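Side-chain contacts in fucose-specific lectin (Aleuria aurantia, PDB 6GKE), which binds L-fucose, with strongest preference for alpha-1,6-linked core fucose on glycoproteins, and may play a part in fruiting-body differentiation and in antifungal defence: residues H145-V148 with T154-A157; G176-Y181 with N197-G202; A254-P259 with W298-V303. The protein carries 1 engineered substitution. All coordinates share one frame; numbering follows the deposited sequence.

Interaction 1: H145-V148 with T154-A157; sequences HEYV and TAGA. With FUC (alpha-L-fucopyranose), chain E.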
ATOM      1  N   HIS A 145      -8.435  -2.190  27.395  1.00  5.11           N
ATOM      2  CA  HIS A 145      -8.108  -3.214  28.358  1.00  5.20           C
ATOM      3  C   HIS A 145      -6.593  -3.303  28.517  1.00  4.98           C
ATOM      4  O   HIS A 145      -5.847  -2.977  27.599  1.00  5.15           O
ATOM      5  CB  HIS A 145      -8.675  -4.560  27.913  1.00  5.77           C
ATOM      6  CG  HIS A 145     -10.162  -4.580  27.891  1.00  6.82           C
ATOM      7  ND1 HIS A 145     -10.907  -5.089  28.938  1.00  8.21           N
ATOM      8  CD2 HIS A 145     -11.050  -4.122  26.980  1.00  7.64           C
ATOM      9  CE1 HIS A 145     -12.190  -4.968  28.653  1.00  9.13           C
ATOM     10  NE2 HIS A 145     -12.303  -4.378  27.461  1.00  9.13           N
ATOM     11  N   GLU A 146      -6.173  -3.802  29.679  1.00  4.78           N
ATOM     12  CA  GLU A 146      -4.771  -3.888  30.053  1.00  4.69           C
ATOM     13  C   GLU A 146      -4.435  -5.330  30.440  1.00  4.85           C
ATOM     14  O   GLU A 146      -5.189  -5.959  31.189  1.00  5.56           O
ATOM     15  CB  GLU A 146      -4.539  -2.952  31.239  1.00  4.95           C
ATOM     16  CG  GLU A 146      -3.131  -2.936  31.802  1.00  5.04           C
ATOM     17  CD  GLU A 146      -3.057  -2.220  33.138  1.00  5.08           C
ATOM     18  OE1 GLU A 146      -3.854  -2.597  34.026  1.00  5.60           O
ATOM     19  OE2 GLU A 146      -2.217  -1.300  33.290  1.00  5.33           O
ATOM     20  N   TYR A 147      -3.287  -5.822  29.965  1.00  4.81           N
ATOM     21  CA  TYR A 147      -2.699  -7.070  30.466  1.00  5.07           C
ATOM     22  C   TYR A 147      -1.377  -6.712  31.156  1.00  5.19           C
ATOM     23  O   TYR A 147      -0.664  -5.801  30.738  1.00  5.71           O
ATOM     24  CB  TYR A 147      -2.589  -8.162  29.382  1.00  5.31           C
ATOM     25  CG  TYR A 147      -3.306  -9.416  29.816  1.00  5.44           C
ATOM     26  CD1 TYR A 147      -4.691  -9.473  29.774  1.00  5.85           C
ATOM     27  CD2 TYR A 147      -2.638 -10.482  30.403  1.00  6.01           C
ATOM     28  CE1 TYR A 147      -5.391 -10.552  30.289  1.00  6.30           C
ATOM     29  CE2 TYR A 147      -3.325 -11.570  30.925  1.00  6.45           C
ATOM     30  CZ  TYR A 147      -4.707 -11.602  30.873  1.00  6.36           C
ATOM     31  OH  TYR A 147      -5.410 -12.648  31.404  1.00  7.81           O
ATOM     32  N   VAL A 148      -1.092  -7.444  32.232  1.00  5.19           N
ATOM     33  CA  VAL A 148      -0.107  -7.067  33.239  1.00  5.49           C
ATOM     34  C   VAL A 148       0.941  -8.169  33.380  1.00  5.77           C
ATOM     35  O   VAL A 148       0.574  -9.310  33.644  1.00  6.49           O
ATOM     36  CB  VAL A 148      -0.828  -6.872  34.588  1.00  6.39           C
ATOM     37  CG1 VAL A 148       0.134  -6.692  35.752  1.00  7.06           C
ATOM     38  CG2 VAL A 148      -1.832  -5.731  34.524  1.00  6.86           C
ATOM     39  N   THR A 154      -1.360 -11.447  33.979  1.00  7.25           N
ATOM     40  CA  THR A 154      -2.721 -11.436  34.484  0.50  7.46           C
ATOM     41  C   THR A 154      -3.442 -10.197  33.938  1.00  6.45           C
ATOM     42  O   THR A 154      -2.824  -9.248  33.478  1.00  6.58           O
ATOM     43  CB  THR A 154      -2.734 -11.544  36.014  0.50  8.50           C
ATOM     44  OG1 THR A 154      -4.028 -11.982  36.430  0.50  9.14           O
ATOM     45  CG2 THR A 154      -2.394 -10.240  36.704  0.50  8.59           C
ATOM     46  N   ALA A 155      -4.770 -10.245  33.982  1.00  6.22           N
ATOM     47  CA  ALA A 155      -5.562  -9.125  33.510  1.00  6.03           C
ATOM     48  C   ALA A 155      -5.397  -7.936  34.462  1.00  5.85           C
ATOM     49  O   ALA A 155      -5.244  -8.102  35.677  1.00  6.43           O
ATOM     50  CB  ALA A 155      -7.009  -9.522  33.383  1.00  6.50           C
ATOM     51  N   GLY A 156      -5.458  -6.739  33.879  1.00  6.03           N
ATOM     52  CA  GLY A 156      -5.483  -5.502  34.620  1.00  6.21           C
ATOM     53  C   GLY A 156      -6.791  -4.763  34.429  1.00  6.20           C
ATOM     54  O   GLY A 156      -7.873  -5.353  34.465  1.00  8.08           O
ATOM     55  N   ALA A 157      -6.673  -3.452  34.230  1.00  5.91           N
ATOM     56  CA  ALA A 157      -7.806  -2.548  34.214  1.00  6.46           C
ATOM     57  C   ALA A 157      -8.507  -2.537  32.851  1.00  6.14           C
ATOM     58  O   ALA A 157      -7.995  -3.024  31.845  1.00  6.71           O
ATOM     59  CB  ALA A 157      -7.342  -1.156  34.577  1.00  7.77           C
TER
HETATM   60  C1  FUC E 405      -1.465  -3.315  38.546  1.00  9.58           C
HETATM   61  C2  FUC E 405      -2.613  -3.204  37.551  1.00  8.46           C
HETATM   62  C3  FUC E 405      -2.979  -1.724  37.373  1.00  7.36           C
HETATM   63  C4  FUC E 405      -1.743  -0.915  36.969  1.00  7.18           C
HETATM   64  C5  FUC E 405      -0.711  -1.081  38.077  1.00  7.93           C
HETATM   65  C6  FUC E 405       0.550  -0.281  37.825  1.00  8.49           C
HETATM   66  O1  FUC E 405      -1.982  -2.982  39.833  1.00 10.92           O
HETATM   67  O2  FUC E 405      -3.732  -3.990  38.006  1.00 10.29           O
HETATM   68  O3  FUC E 405      -4.042  -1.577  36.432  1.00  6.84           O
HETATM   69  O4  FUC E 405      -1.156  -1.399  35.758  1.00  6.83           O
HETATM   70  O5  FUC E 405      -0.364  -2.462  38.194  1.00  8.61           O
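Tyr147 lays one ring face over the Thr154-Ala155 peptide of the facing strand: Thr154 O sits 3.3 Å above the ring plane, offset toward the rim, and Ala155 CA makes a CH-pi contact with the same ring. Its CE1 also meets Ala155 CB at 3.6 Å, so the phenol packs against backbone and methyl alike. Beneath it the strands pair antiparallel, with Val148 and Thr154 exchanging two backbone bonds as a hydrogen-bonded pair. One step further along the pairing, Glu146 O takes the N-H of Gly156, while Glu146 N gives a weak bond to Ala157 O. Val148 CG2 lies 3.7 Å from Gly156 CA, on the face that also carries Glu146. The carboxylate is the working end of the contact. CG is anti to the backbone N (chi1 178°) and the chain stays extended beyond it, carrying the oxygens out alongside Gly156 and Ala157 to the fucose. There each oxygen takes one sugar hydroxyl: O3 of the fucose donates to Glu146 OE1 at 2.6 Å, and O4 to Glu146 OE2 at 2.7 Å. Ala157 N then donates to OE1 at 3.0 Å and 169°, from the anti side and 25° out of the carboxylate plane. OE1 is therefore gripped by both backbone and ligand, which should hold the carboxylate's rotation and favour its anionic form. Such a paired grip on O3 and O4 is a recognition element of this fucose site, completed by Arg131 and Trp199. In the propeller, strand 142-149 runs between 129-134 and the outermost strand 153-162; Tyr147 bonds through its backbone to Val132, and Trp199, from strand 199-207 of the next blade, packs against both Glu146 and Ala157.

Interaction 2: G176-Y181 with N197-G202; sequences GRLRIY and NSWYVG. With FUC (alpha-L-fucopyranose), chain F; FUC (alpha-L-fucopyranose), chain E.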
ATOM      1  N   GLY A 176       6.274   2.916  38.262  1.00  8.24           N
ATOM      2  CA  GLY A 176       4.892   2.550  38.545  1.00  8.41           C
ATOM      3  C   GLY A 176       3.912   3.697  38.334  1.00  7.54           C
ATOM      4  O   GLY A 176       2.816   3.659  38.875  1.00  8.96           O
ATOM      5  N   ARG A 177       4.285   4.690  37.521  1.00  6.70           N
ATOM      6  CA  ARG A 177       3.432   5.844  37.230  0.50  6.48           C
ATOM      7  C   ARG A 177       3.166   5.846  35.728  1.00  6.09           C
ATOM      8  O   ARG A 177       4.101   5.993  34.931  1.00  6.66           O
ATOM      9  CB  ARG A 177       4.085   7.172  37.625  0.50  7.23           C
ATOM     10  CG  ARG A 177       4.189   7.418  39.122  0.50  8.04           C
ATOM     11  CD  ARG A 177       4.856   8.749  39.422  0.50  9.58           C
ATOM     12  NE  ARG A 177       4.057   9.895  39.010  0.50 10.51           N
ATOM     13  CZ  ARG A 177       4.545  11.105  38.758  0.50 11.01           C
ATOM     14  NH1 ARG A 177       5.852  11.299  38.717  0.50 12.01           N
ATOM     15  NH2 ARG A 177       3.726  12.115  38.530  0.50 12.61           N
ATOM     16  N   LEU A 178       1.894   5.654  35.361  1.00  5.59           N
ATOM     17  CA  LEU A 178       1.524   5.346  33.978  1.00  5.43           C
ATOM     18  C   LEU A 178       0.613   6.429  33.413  1.00  5.18           C
ATOM     19  O   LEU A 178      -0.262   6.929  34.119  1.00  5.30           O
ATOM     20  CB  LEU A 178       0.771   4.014  33.926  1.00  5.60           C
ATOM     21  CG  LEU A 178       1.359   2.875  34.750  1.00  6.29           C
ATOM     22  CD1 LEU A 178       0.546   1.613  34.524  1.00  6.77           C
ATOM     23  CD2 LEU A 178       2.832   2.640  34.434  1.00  6.63           C
ATOM     24  N   ARG A 179       0.790   6.732  32.124  1.00  4.88           N
ATOM     25  CA  ARG A 179      -0.107   7.626  31.413  1.00  4.92           C
ATOM     26  C   ARG A 179      -0.470   6.985  30.074  1.00  4.73           C
ATOM     27  O   ARG A 179       0.411   6.587  29.305  1.00  5.05           O
ATOM     28  CB  ARG A 179       0.520   9.005  31.196  1.00  5.43           C
ATOM     29  CG  ARG A 179       0.823   9.772  32.478  1.00  5.51           C
ATOM     30  CD  ARG A 179      -0.422  10.156  33.265  1.00  5.64           C
ATOM     31  NE  ARG A 179      -0.125  10.951  34.451  1.00  5.95           N
ATOM     32  CZ  ARG A 179       0.154  10.459  35.658  1.00  6.09           C
ATOM     33  NH1 ARG A 179       0.223   9.151  35.867  1.00  6.58           N
ATOM     34  NH2 ARG A 179       0.362  11.291  36.667  1.00  7.04           N
ATOM     35  N   ILE A 180      -1.779   6.890  29.828  1.00  4.69           N
ATOM     36  CA  ILE A 180      -2.341   6.251  28.641  1.00  4.94           C
ATOM     37  C   ILE A 180      -3.158   7.299  27.889  1.00  4.99           C
ATOM     38  O   ILE A 180      -3.975   7.991  28.496  1.00  5.99           O
ATOM     39  CB  ILE A 180      -3.226   5.046  29.016  1.00  5.45           C
ATOM     40  CG1 ILE A 180      -2.554   4.113  30.032  1.00  6.31           C
ATOM     41  CG2 ILE A 180      -3.686   4.323  27.757  1.00  5.92           C
ATOM     42  CD1 ILE A 180      -1.230   3.521  29.597  1.00  6.95           C
ATOM     43  N   TYR A 181      -2.921   7.399  26.579  1.00  4.93           N
ATOM     44  CA  TYR A 181      -3.553   8.385  25.710  1.00  5.16           C
ATOM     45  C   TYR A 181      -4.354   7.645  24.646  1.00  5.38           C
ATOM     46  O   TYR A 181      -3.892   6.666  24.077  1.00  6.10           O
ATOM     47  CB  TYR A 181      -2.501   9.308  25.083  1.00  5.33           C
ATOM     48  CG  TYR A 181      -1.719  10.029  26.141  1.00  5.43           C
ATOM     49  CD1 TYR A 181      -2.193  11.200  26.704  1.00  5.46           C
ATOM     50  CD2 TYR A 181      -0.565   9.476  26.668  1.00  5.50           C
ATOM     51  CE1 TYR A 181      -1.527  11.820  27.748  1.00  5.55           C
ATOM     52  CE2 TYR A 181       0.115  10.083  27.710  1.00  5.56           C
ATOM     53  CZ  TYR A 181      -0.373  11.254  28.261  1.00  5.44           C
ATOM     54  OH  TYR A 181       0.285  11.830  29.314  1.00  5.90           O
ATOM     55  N   ASN A 197      -2.327   3.618  43.359  1.00 10.89           N
ATOM     56  CA  ASN A 197      -3.265   2.581  43.774  0.60 11.03           C
ATOM     57  C   ASN A 197      -4.582   2.619  42.985  1.00 10.29           C
ATOM     58  O   ASN A 197      -5.504   1.879  43.311  1.00 11.65           O
ATOM     59  CB  ASN A 197      -3.578   2.711  45.268  0.60 12.86           C
ATOM     60  CG  ASN A 197      -4.246   4.021  45.634  0.60 14.89           C
ATOM     61  OD1 ASN A 197      -4.447   4.898  44.790  0.60 15.28           O
ATOM     62  ND2 ASN A 197      -4.597   4.165  46.902  0.60 17.48           N
ATOM     63  N   SER A 198      -4.685   3.480  41.966  1.00  9.09           N
ATOM     64  CA  SER A 198      -5.954   3.657  41.268  1.00  9.19           C
ATOM     65  C   SER A 198      -5.731   4.371  39.937  1.00  7.44           C
ATOM     66  O   SER A 198      -4.775   5.127  39.770  1.00  8.20           O
ATOM     67  CB  SER A 198      -6.928   4.439  42.109  1.00 10.87           C
ATOM     68  OG  SER A 198      -6.400   5.722  42.392  1.00 13.52           O
ATOM     69  N   TRP A 199      -6.651   4.128  39.003  1.00  6.97           N
ATOM     70  CA  TRP A 199      -6.727   4.867  37.756  1.00  6.53           C
ATOM     71  C   TRP A 199      -7.611   6.100  37.936  1.00  6.44           C
ATOM     72  O   TRP A 199      -8.671   6.023  38.561  1.00  7.05           O
ATOM     73  CB  TRP A 199      -7.279   3.994  36.626  1.00  6.63           C
ATOM     74  CG  TRP A 199      -6.312   2.963  36.144  1.00  6.29           C
ATOM     75  CD1 TRP A 199      -6.252   1.651  36.508  1.00  6.30           C
ATOM     76  CD2 TRP A 199      -5.249   3.171  35.202  1.00  6.13           C
ATOM     77  NE1 TRP A 199      -5.220   1.031  35.859  1.00  6.32           N
ATOM     78  CE2 TRP A 199      -4.574   1.941  35.064  1.00  6.06           C
ATOM     79  CE3 TRP A 199      -4.795   4.273  34.471  1.00  6.38           C
ATOM     80  CZ2 TRP A 199      -3.481   1.782  34.213  1.00  6.21           C
ATOM     81  CZ3 TRP A 199      -3.712   4.119  33.635  1.00  6.36           C
ATOM     82  CH2 TRP A 199      -3.066   2.888  33.506  1.00  6.43           C
ATOM     83  N   TYR A 200      -7.207   7.208  37.317  1.00  6.39           N
ATOM     84  CA  TYR A 200      -8.026   8.406  37.324  1.00  6.59           C
ATOM     85  C   TYR A 200      -7.897   9.135  35.987  1.00  6.36           C
ATOM     86  O   TYR A 200      -6.925   8.975  35.247  1.00  6.61           O
ATOM     87  CB  TYR A 200      -7.666   9.315  38.501  1.00  7.09           C
ATOM     88  CG  TYR A 200      -6.287   9.925  38.465  1.00  7.50           C
ATOM     89  CD1 TYR A 200      -6.058  11.138  37.837  1.00  7.66           C
ATOM     90  CD2 TYR A 200      -5.217   9.302  39.083  1.00  7.66           C
ATOM     91  CE1 TYR A 200      -4.803  11.724  37.835  1.00  8.23           C
ATOM     92  CE2 TYR A 200      -3.951   9.869  39.080  1.00  8.04           C
ATOM     93  CZ  TYR A 200      -3.742  11.085  38.451  1.00  8.14           C
ATOM     94  OH  TYR A 200      -2.507  11.670  38.435  1.00  9.39           O
ATOM     95  N   VAL A 201      -8.908   9.952  35.694  1.00  6.33           N
ATOM     96  CA  VAL A 201      -8.954  10.714  34.453  1.00  6.22           C
ATOM     97  C   VAL A 201      -7.952  11.870  34.546  1.00  5.86           C
ATOM     98  O   VAL A 201      -7.999  12.666  35.476  1.00  6.61           O
ATOM     99  CB  VAL A 201     -10.380  11.219  34.169  1.00  7.15           C
ATOM    100  CG1 VAL A 201     -10.419  12.144  32.963  1.00  8.01           C
ATOM    101  CG2 VAL A 201     -11.355  10.066  34.000  1.00  7.37           C
ATOM    102  N   GLY A 202      -7.057  11.950  33.562  1.00  5.87           N
ATOM    103  CA  GLY A 202      -6.043  12.987  33.522  1.00  6.30           C
ATOM    104  C   GLY A 202      -6.577  14.306  32.990  1.00  6.50           C
ATOM    105  O   GLY A 202      -7.653  14.392  32.392  1.00  7.13           O
TER
HETATM  106  C1  FUC F 406      -1.579  14.425  36.181  1.00  8.04           C
HETATM  107  C2  FUC F 406      -2.320  14.589  34.864  1.00  7.46           C
HETATM  108  C3  FUC F 406      -1.512  15.468  33.909  1.00  7.22           C
HETATM  109  C4  FUC F 406      -0.112  14.878  33.734  1.00  7.13           C
HETATM  110  C5  FUC F 406       0.554  14.807  35.102  1.00  7.41           C
HETATM  111  C6  FUC F 406       1.955  14.213  35.041  1.00  7.52           C
HETATM  112  O1  FUC F 406      -1.596  15.687  36.834  1.00  8.97           O
HETATM  113  O2  FUC F 406      -3.621  15.142  35.113  1.00  8.45           O
HETATM  114  O3  FUC F 406      -2.205  15.642  32.674  1.00  7.07           O
HETATM  115  O4  FUC F 406      -0.169  13.551  33.208  1.00  6.83           O
HETATM  116  O5  FUC F 406      -0.236  13.977  35.966  1.00  7.61           O
HETATM  117  C1  FUC E 405      -1.465  -3.315  38.546  1.00  9.58           C
HETATM  118  C2  FUC E 405      -2.613  -3.204  37.551  1.00  8.46           C
HETATM  119  C3  FUC E 405      -2.979  -1.724  37.373  1.00  7.36           C
HETATM  120  C4  FUC E 405      -1.743  -0.915  36.969  1.00  7.18           C
HETATM  121  C5  FUC E 405      -0.711  -1.081  38.077  1.00  7.93           C
HETATM  122  C6  FUC E 405       0.550  -0.281  37.825  1.00  8.49           C
HETATM  123  O1  FUC E 405      -1.982  -2.982  39.833  1.00 10.92           O
HETATM  124  O2  FUC E 405      -3.732  -3.990  38.006  1.00 10.29           O
HETATM  125  O3  FUC E 405      -4.042  -1.577  36.432  1.00  6.84           O
HETATM  126  O4  FUC E 405      -1.156  -1.399  35.758  1.00  6.83           O
HETATM  127  O5  FUC E 405      -0.364  -2.462  38.194  1.00  8.61           O
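Strands 177-181 and 199-201 run at 46° to each other, their axes 9.4 Å apart at closest, since strand 188-194 lies between them in this four-stranded blade of the six-bladed beta-propeller. The gap is bridged by side chains alone. Trp199 reaches inward with the six-membered end of its indole, and CH2 meets Ile180 CG1 at 3.7 Å and Leu178 CD1 at 4.0 Å, both coming obliquely to the ring. Tyr133 of the preceding blade touches all three residues. At the other end of the indole, in its plane, Trp199 NE1 donates to O3 of the chain E fucose at 2.9 Å, while Leu178 CD1 packs near that sugar's C6. The apolar contact probably helps to place the indole at the sugar.

Arg179 starts off the other way and serves a second fucose, chain F. Its chain bends at chi2 (-65°), which brings the guanidinium back to the sugar edge-on: Arg179 NE donates to O4 at 2.9 Å and Arg179 NH2 to O5 at 2.8 Å. Arg179 NH1 is tied to Leu178 O at 2.9 Å, approaching from 57° above the carbonyl plane, so all three guanidinium nitrogens are engaged. Asp195 acts as a second shell, salt-bridged to Arg179 NH2 and hydrogen-bonded to Tyr200 OH, and probably helps to position the guanidinium. One blade therefore contributes to two fucose sites, each set between adjacent blades, with Glu191 and Trp245 among the partners at the second. The Arg179 guanidinium and the Tyr200 ring are steeply inclined to each other; Arg179 NH2 comes within 3.4 Å of Tyr200 OH, but at too poor an angle for a bond.

Interaction 3: A254-P259 with W298-V303; sequences ASRPTP and WSIGAV. With FUC (alpha-L-fucopyranose), chain G.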
ATOM      1  N   ALA A 254       8.142  22.767   5.498  1.00 12.93           N
ATOM      2  CA  ALA A 254       7.424  23.502   4.456  1.00 14.43           C
ATOM      3  C   ALA A 254       7.740  22.940   3.062  1.00 14.51           C
ATOM      4  O   ALA A 254       6.907  23.036   2.157  1.00 16.47           O
ATOM      5  CB  ALA A 254       7.756  24.970   4.546  1.00 15.68           C
ATOM      6  N   SER A 255       8.934  22.357   2.894  1.00 13.93           N
ATOM      7  CA  SER A 255       9.384  21.823   1.600  1.00 14.67           C
ATOM      8  C   SER A 255       8.827  20.415   1.347  1.00 14.12           C
ATOM      9  O   SER A 255       8.874  19.936   0.214  1.00 15.92           O
ATOM     10  CB  SER A 255      10.888  21.822   1.510  1.00 16.47           C
ATOM     11  OG  SER A 255      11.447  20.740   2.238  1.00 18.38           O
ATOM     12  N   ARG A 256       8.328  19.756   2.400  1.00 12.74           N
ATOM     13  CA  ARG A 256       7.801  18.393   2.321  1.00 12.91           C
ATOM     14  C   ARG A 256       6.483  18.324   3.083  1.00 11.57           C
ATOM     15  O   ARG A 256       6.393  17.687   4.134  1.00 10.95           O
ATOM     16  CB  ARG A 256       8.822  17.393   2.869  1.00 13.97           C
ATOM     17  CG  ARG A 256      10.065  17.273   2.000  1.00 15.67           C
ATOM     18  CD  ARG A 256      11.020  16.206   2.484  1.00 15.98           C
ATOM     19  NE  ARG A 256      10.430  14.876   2.467  1.00 16.75           N
ATOM     20  CZ  ARG A 256      11.054  13.785   2.884  1.00 17.32           C
ATOM     21  NH1 ARG A 256      12.316  13.865   3.271  1.00 17.88           N
ATOM     22  NH2 ARG A 256      10.416  12.628   2.923  1.00 18.54           N
ATOM     23  N   PRO A 257       5.413  18.973   2.572  1.00 12.03           N
ATOM     24  CA  PRO A 257       4.134  18.972   3.273  1.00 11.34           C
ATOM     25  C   PRO A 257       3.563  17.555   3.405  1.00 10.05           C
ATOM     26  O   PRO A 257       3.739  16.716   2.519  1.00 10.52           O
ATOM     27  CB  PRO A 257       3.224  19.858   2.413  1.00 12.78           C
ATOM     28  CG  PRO A 257       3.876  19.852   1.044  1.00 14.30           C
ATOM     29  CD  PRO A 257       5.362  19.716   1.302  1.00 13.17           C
ATOM     30  N   THR A 258       2.890  17.332   4.534  1.00  9.41           N
ATOM     31  CA  THR A 258       2.118  16.122   4.840  1.00  9.17           C
ATOM     32  C   THR A 258       2.766  14.889   4.213  1.00  8.57           C
ATOM     33  O   THR A 258       2.176  14.237   3.352  1.00  9.33           O
ATOM     34  CB  THR A 258       0.660  16.279   4.389  1.00  9.84           C
ATOM     35  OG1 THR A 258       0.590  16.445   2.972  1.00 11.32           O
ATOM     36  CG2 THR A 258      -0.032  17.453   5.048  1.00 10.08           C
ATOM     37  N   PRO A 259       3.995  14.524   4.635  1.00  8.35           N
ATOM     38  CA  PRO A 259       4.792  13.542   3.904  1.00  8.14           C
ATOM     39  C   PRO A 259       4.356  12.073   4.019  1.00  7.66           C
ATOM     40  O   PRO A 259       4.896  11.252   3.289  1.00  9.30           O
ATOM     41  CB  PRO A 259       6.202  13.733   4.493  1.00  8.52           C
ATOM     42  CG  PRO A 259       5.953  14.238   5.892  1.00  8.44           C
ATOM     43  CD  PRO A 259       4.737  15.127   5.755  1.00  8.50           C
ATOM     44  N   TRP A 298      13.329  19.909  14.876  1.00 11.92           N
ATOM     45  CA  TRP A 298      12.785  18.754  14.178  1.00 10.19           C
ATOM     46  C   TRP A 298      13.178  18.761  12.700  1.00 10.37           C
ATOM     47  O   TRP A 298      13.118  19.790  12.039  1.00 12.82           O
ATOM     48  CB  TRP A 298      11.264  18.746  14.284  1.00  9.88           C
ATOM     49  CG  TRP A 298      10.744  18.425  15.645  1.00  8.77           C
ATOM     50  CD1 TRP A 298      10.289  19.299  16.587  1.00  8.93           C
ATOM     51  CD2 TRP A 298      10.619  17.112  16.213  1.00  7.74           C
ATOM     52  NE1 TRP A 298       9.866  18.615  17.693  1.00  8.37           N
ATOM     53  CE2 TRP A 298      10.071  17.273  17.502  1.00  7.81           C
ATOM     54  CE3 TRP A 298      10.904  15.822  15.752  1.00  7.67           C
ATOM     55  CZ2 TRP A 298       9.803  16.186  18.329  1.00  7.63           C
ATOM     56  CZ3 TRP A 298      10.635  14.750  16.571  1.00  7.73           C
ATOM     57  CH2 TRP A 298      10.085  14.931  17.840  1.00  7.42           C
ATOM     58  N   SER A 299      13.502  17.580  12.174  1.00  9.26           N
ATOM     59  CA  SER A 299      13.741  17.401  10.751  1.00  9.24           C
ATOM     60  C   SER A 299      13.421  15.960  10.364  1.00  8.75           C
ATOM     61  O   SER A 299      13.361  15.088  11.219  1.00  8.53           O
ATOM     62  CB  SER A 299      15.159  17.756  10.382  1.00 10.08           C
ATOM     63  OG  SER A 299      16.082  16.932  11.072  1.00 10.40           O
ATOM     64  N   ILE A 300      13.227  15.726   9.064  1.00  9.05           N
ATOM     65  CA  ILE A 300      13.086  14.378   8.549  1.00  8.89           C
ATOM     66  C   ILE A 300      14.491  13.787   8.398  1.00  8.84           C
ATOM     67  O   ILE A 300      15.358  14.381   7.760  1.00 10.68           O
ATOM     68  CB  ILE A 300      12.281  14.358   7.237  1.00  9.78           C
ATOM     69  CG1 ILE A 300      10.865  14.894   7.460  1.00 10.25           C
ATOM     70  CG2 ILE A 300      12.263  12.956   6.639  1.00 10.41           C
ATOM     71  CD1 ILE A 300      10.107  15.194   6.192  1.00 11.06           C
ATOM     72  N   GLY A 301      14.703  12.617   9.006  1.00  8.91           N
ATOM     73  CA  GLY A 301      16.009  11.972   9.044  1.00  9.34           C
ATOM     74  C   GLY A 301      16.213  10.971   7.917  1.00  9.56           C
ATOM     75  O   GLY A 301      15.512  10.982   6.901  1.00 10.15           O
ATOM     76  N   ALA A 302      17.207  10.100   8.112  1.00 10.46           N
ATOM     77  CA  ALA A 302      17.588   9.090   7.130  1.00 11.33           C
ATOM     78  C   ALA A 302      16.459   8.067   6.963  1.00 10.88           C
ATOM     79  O   ALA A 302      15.768   7.725   7.919  1.00 12.41           O
ATOM     80  CB  ALA A 302      18.870   8.418   7.553  1.00 12.70           C
ATOM     81  N   VAL A 303      16.298   7.564   5.734  1.00 10.42           N
ATOM     82  CA  VAL A 303      15.277   6.573   5.417  1.00 10.10           C
ATOM     83  C   VAL A 303      15.725   5.219   5.975  1.00  8.98           C
ATOM     84  O   VAL A 303      16.895   4.845   5.873  1.00 10.77           O
ATOM     85  CB  VAL A 303      15.010   6.499   3.901  1.00 11.58           C
ATOM     86  CG1 VAL A 303      14.013   5.406   3.550  1.00 11.79           C
ATOM     87  CG2 VAL A 303      14.545   7.838   3.350  1.00 12.98           C
TER
HETATM   88  C1  FUC G 407      10.424  20.824  23.489  1.00 11.01           C
HETATM   89  C2  FUC G 407       9.370  20.676  22.401  1.00 10.39           C
HETATM   90  C3  FUC G 407       9.952  19.933  21.198  1.00  9.34           C
HETATM   91  C4  FUC G 407      10.575  18.604  21.643  1.00  8.65           C
HETATM   92  C5  FUC G 407      11.602  18.890  22.725  1.00  9.17           C
HETATM   93  C6  FUC G 407      12.289  17.648  23.276  1.00  9.67           C
HETATM   94  O1  FUC G 407      11.448  21.709  23.031  1.00 12.30           O
HETATM   95  O2  FUC G 407       8.917  21.978  22.012  1.00 12.60           O
HETATM   96  O3  FUC G 407       8.938  19.762  20.209  1.00  9.55           O
HETATM   97  O4  FUC G 407       9.601  17.709  22.200  1.00  7.84           O
HETATM   98  O5  FUC G 407      10.979  19.550  23.826  1.00  9.75           O
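Ile300 faces the flat side of Arg256: its CD1 methyl stands 3.6 Å above the guanidinium plane, over the centre of the group. The two belong to successive repeats of the six-bladed beta-propeller, Arg256 to the loop that follows strand 249-251 and Ile300 to the end of the outermost strand 297-300. The side chains meet at a slant, with both branches of the isoleucine in use. CD1, at the tip of the longer branch, covers the central carbon, Arg256 CZ, at 3.7 Å, and the shorter branch sets Ile300 CG2 against Arg256 NH1 at 3.5 Å. A turn at chi3 (62°) in an otherwise stretched arginine swings the guanidinium round to lie against the methyls. Its polar rim keeps a partner of its own, since Arg256 NH2 donates to Gln288 OE1 on strand 286-293, which would help fix the plane that Ile300 covers. Pro259 adds a looser apolar touch, its CG 4.3 Å from Ile300 CD1, so the isoleucine tip meets both the arginine and the proline ring.

Within its own blade Ile300 rests on Gln288 and Trp290; the loop is fastened to that blade, at the protein surface, by Arg256 on Ile300 and Gln288 and by Pro259 on Phe280. This joining of blade edge to preceding loop lies apart from the sugar sites, yet its strand leads straight into one. Two residues before Ile300, Trp298 stands edge-to-face with Trp292 and belongs to the fucose site completed by Arg226 and Glu238. The fucose O3 lies at the edge of the indole, in its plane, and takes the N-H almost straight: Trp298 NE1 to O3 of the chain G fucose is 2.9 Å, at 172°.

In the fold
From the N terminus the three contacts follow in series, none nesting in or crossing another. Interaction 1 closes a short hairpin of five intervening residues in repeat 3. Interaction 2 closes a longer loop within repeat 4, the fifteen residues between holding the whole of the blade's third strand, 188-194. Interaction 3 spans thirty-eight residues and ties the loop ending repeat 5 to the outer strand of repeat 6. The first two meet at the seam between their blades, where Ala157 CB lies 3.3 Å from Trp199 NE1 and both contacts reach the chain E fucose. Interaction 3 sits across the ring from interaction 1, their centres about 37 Å apart.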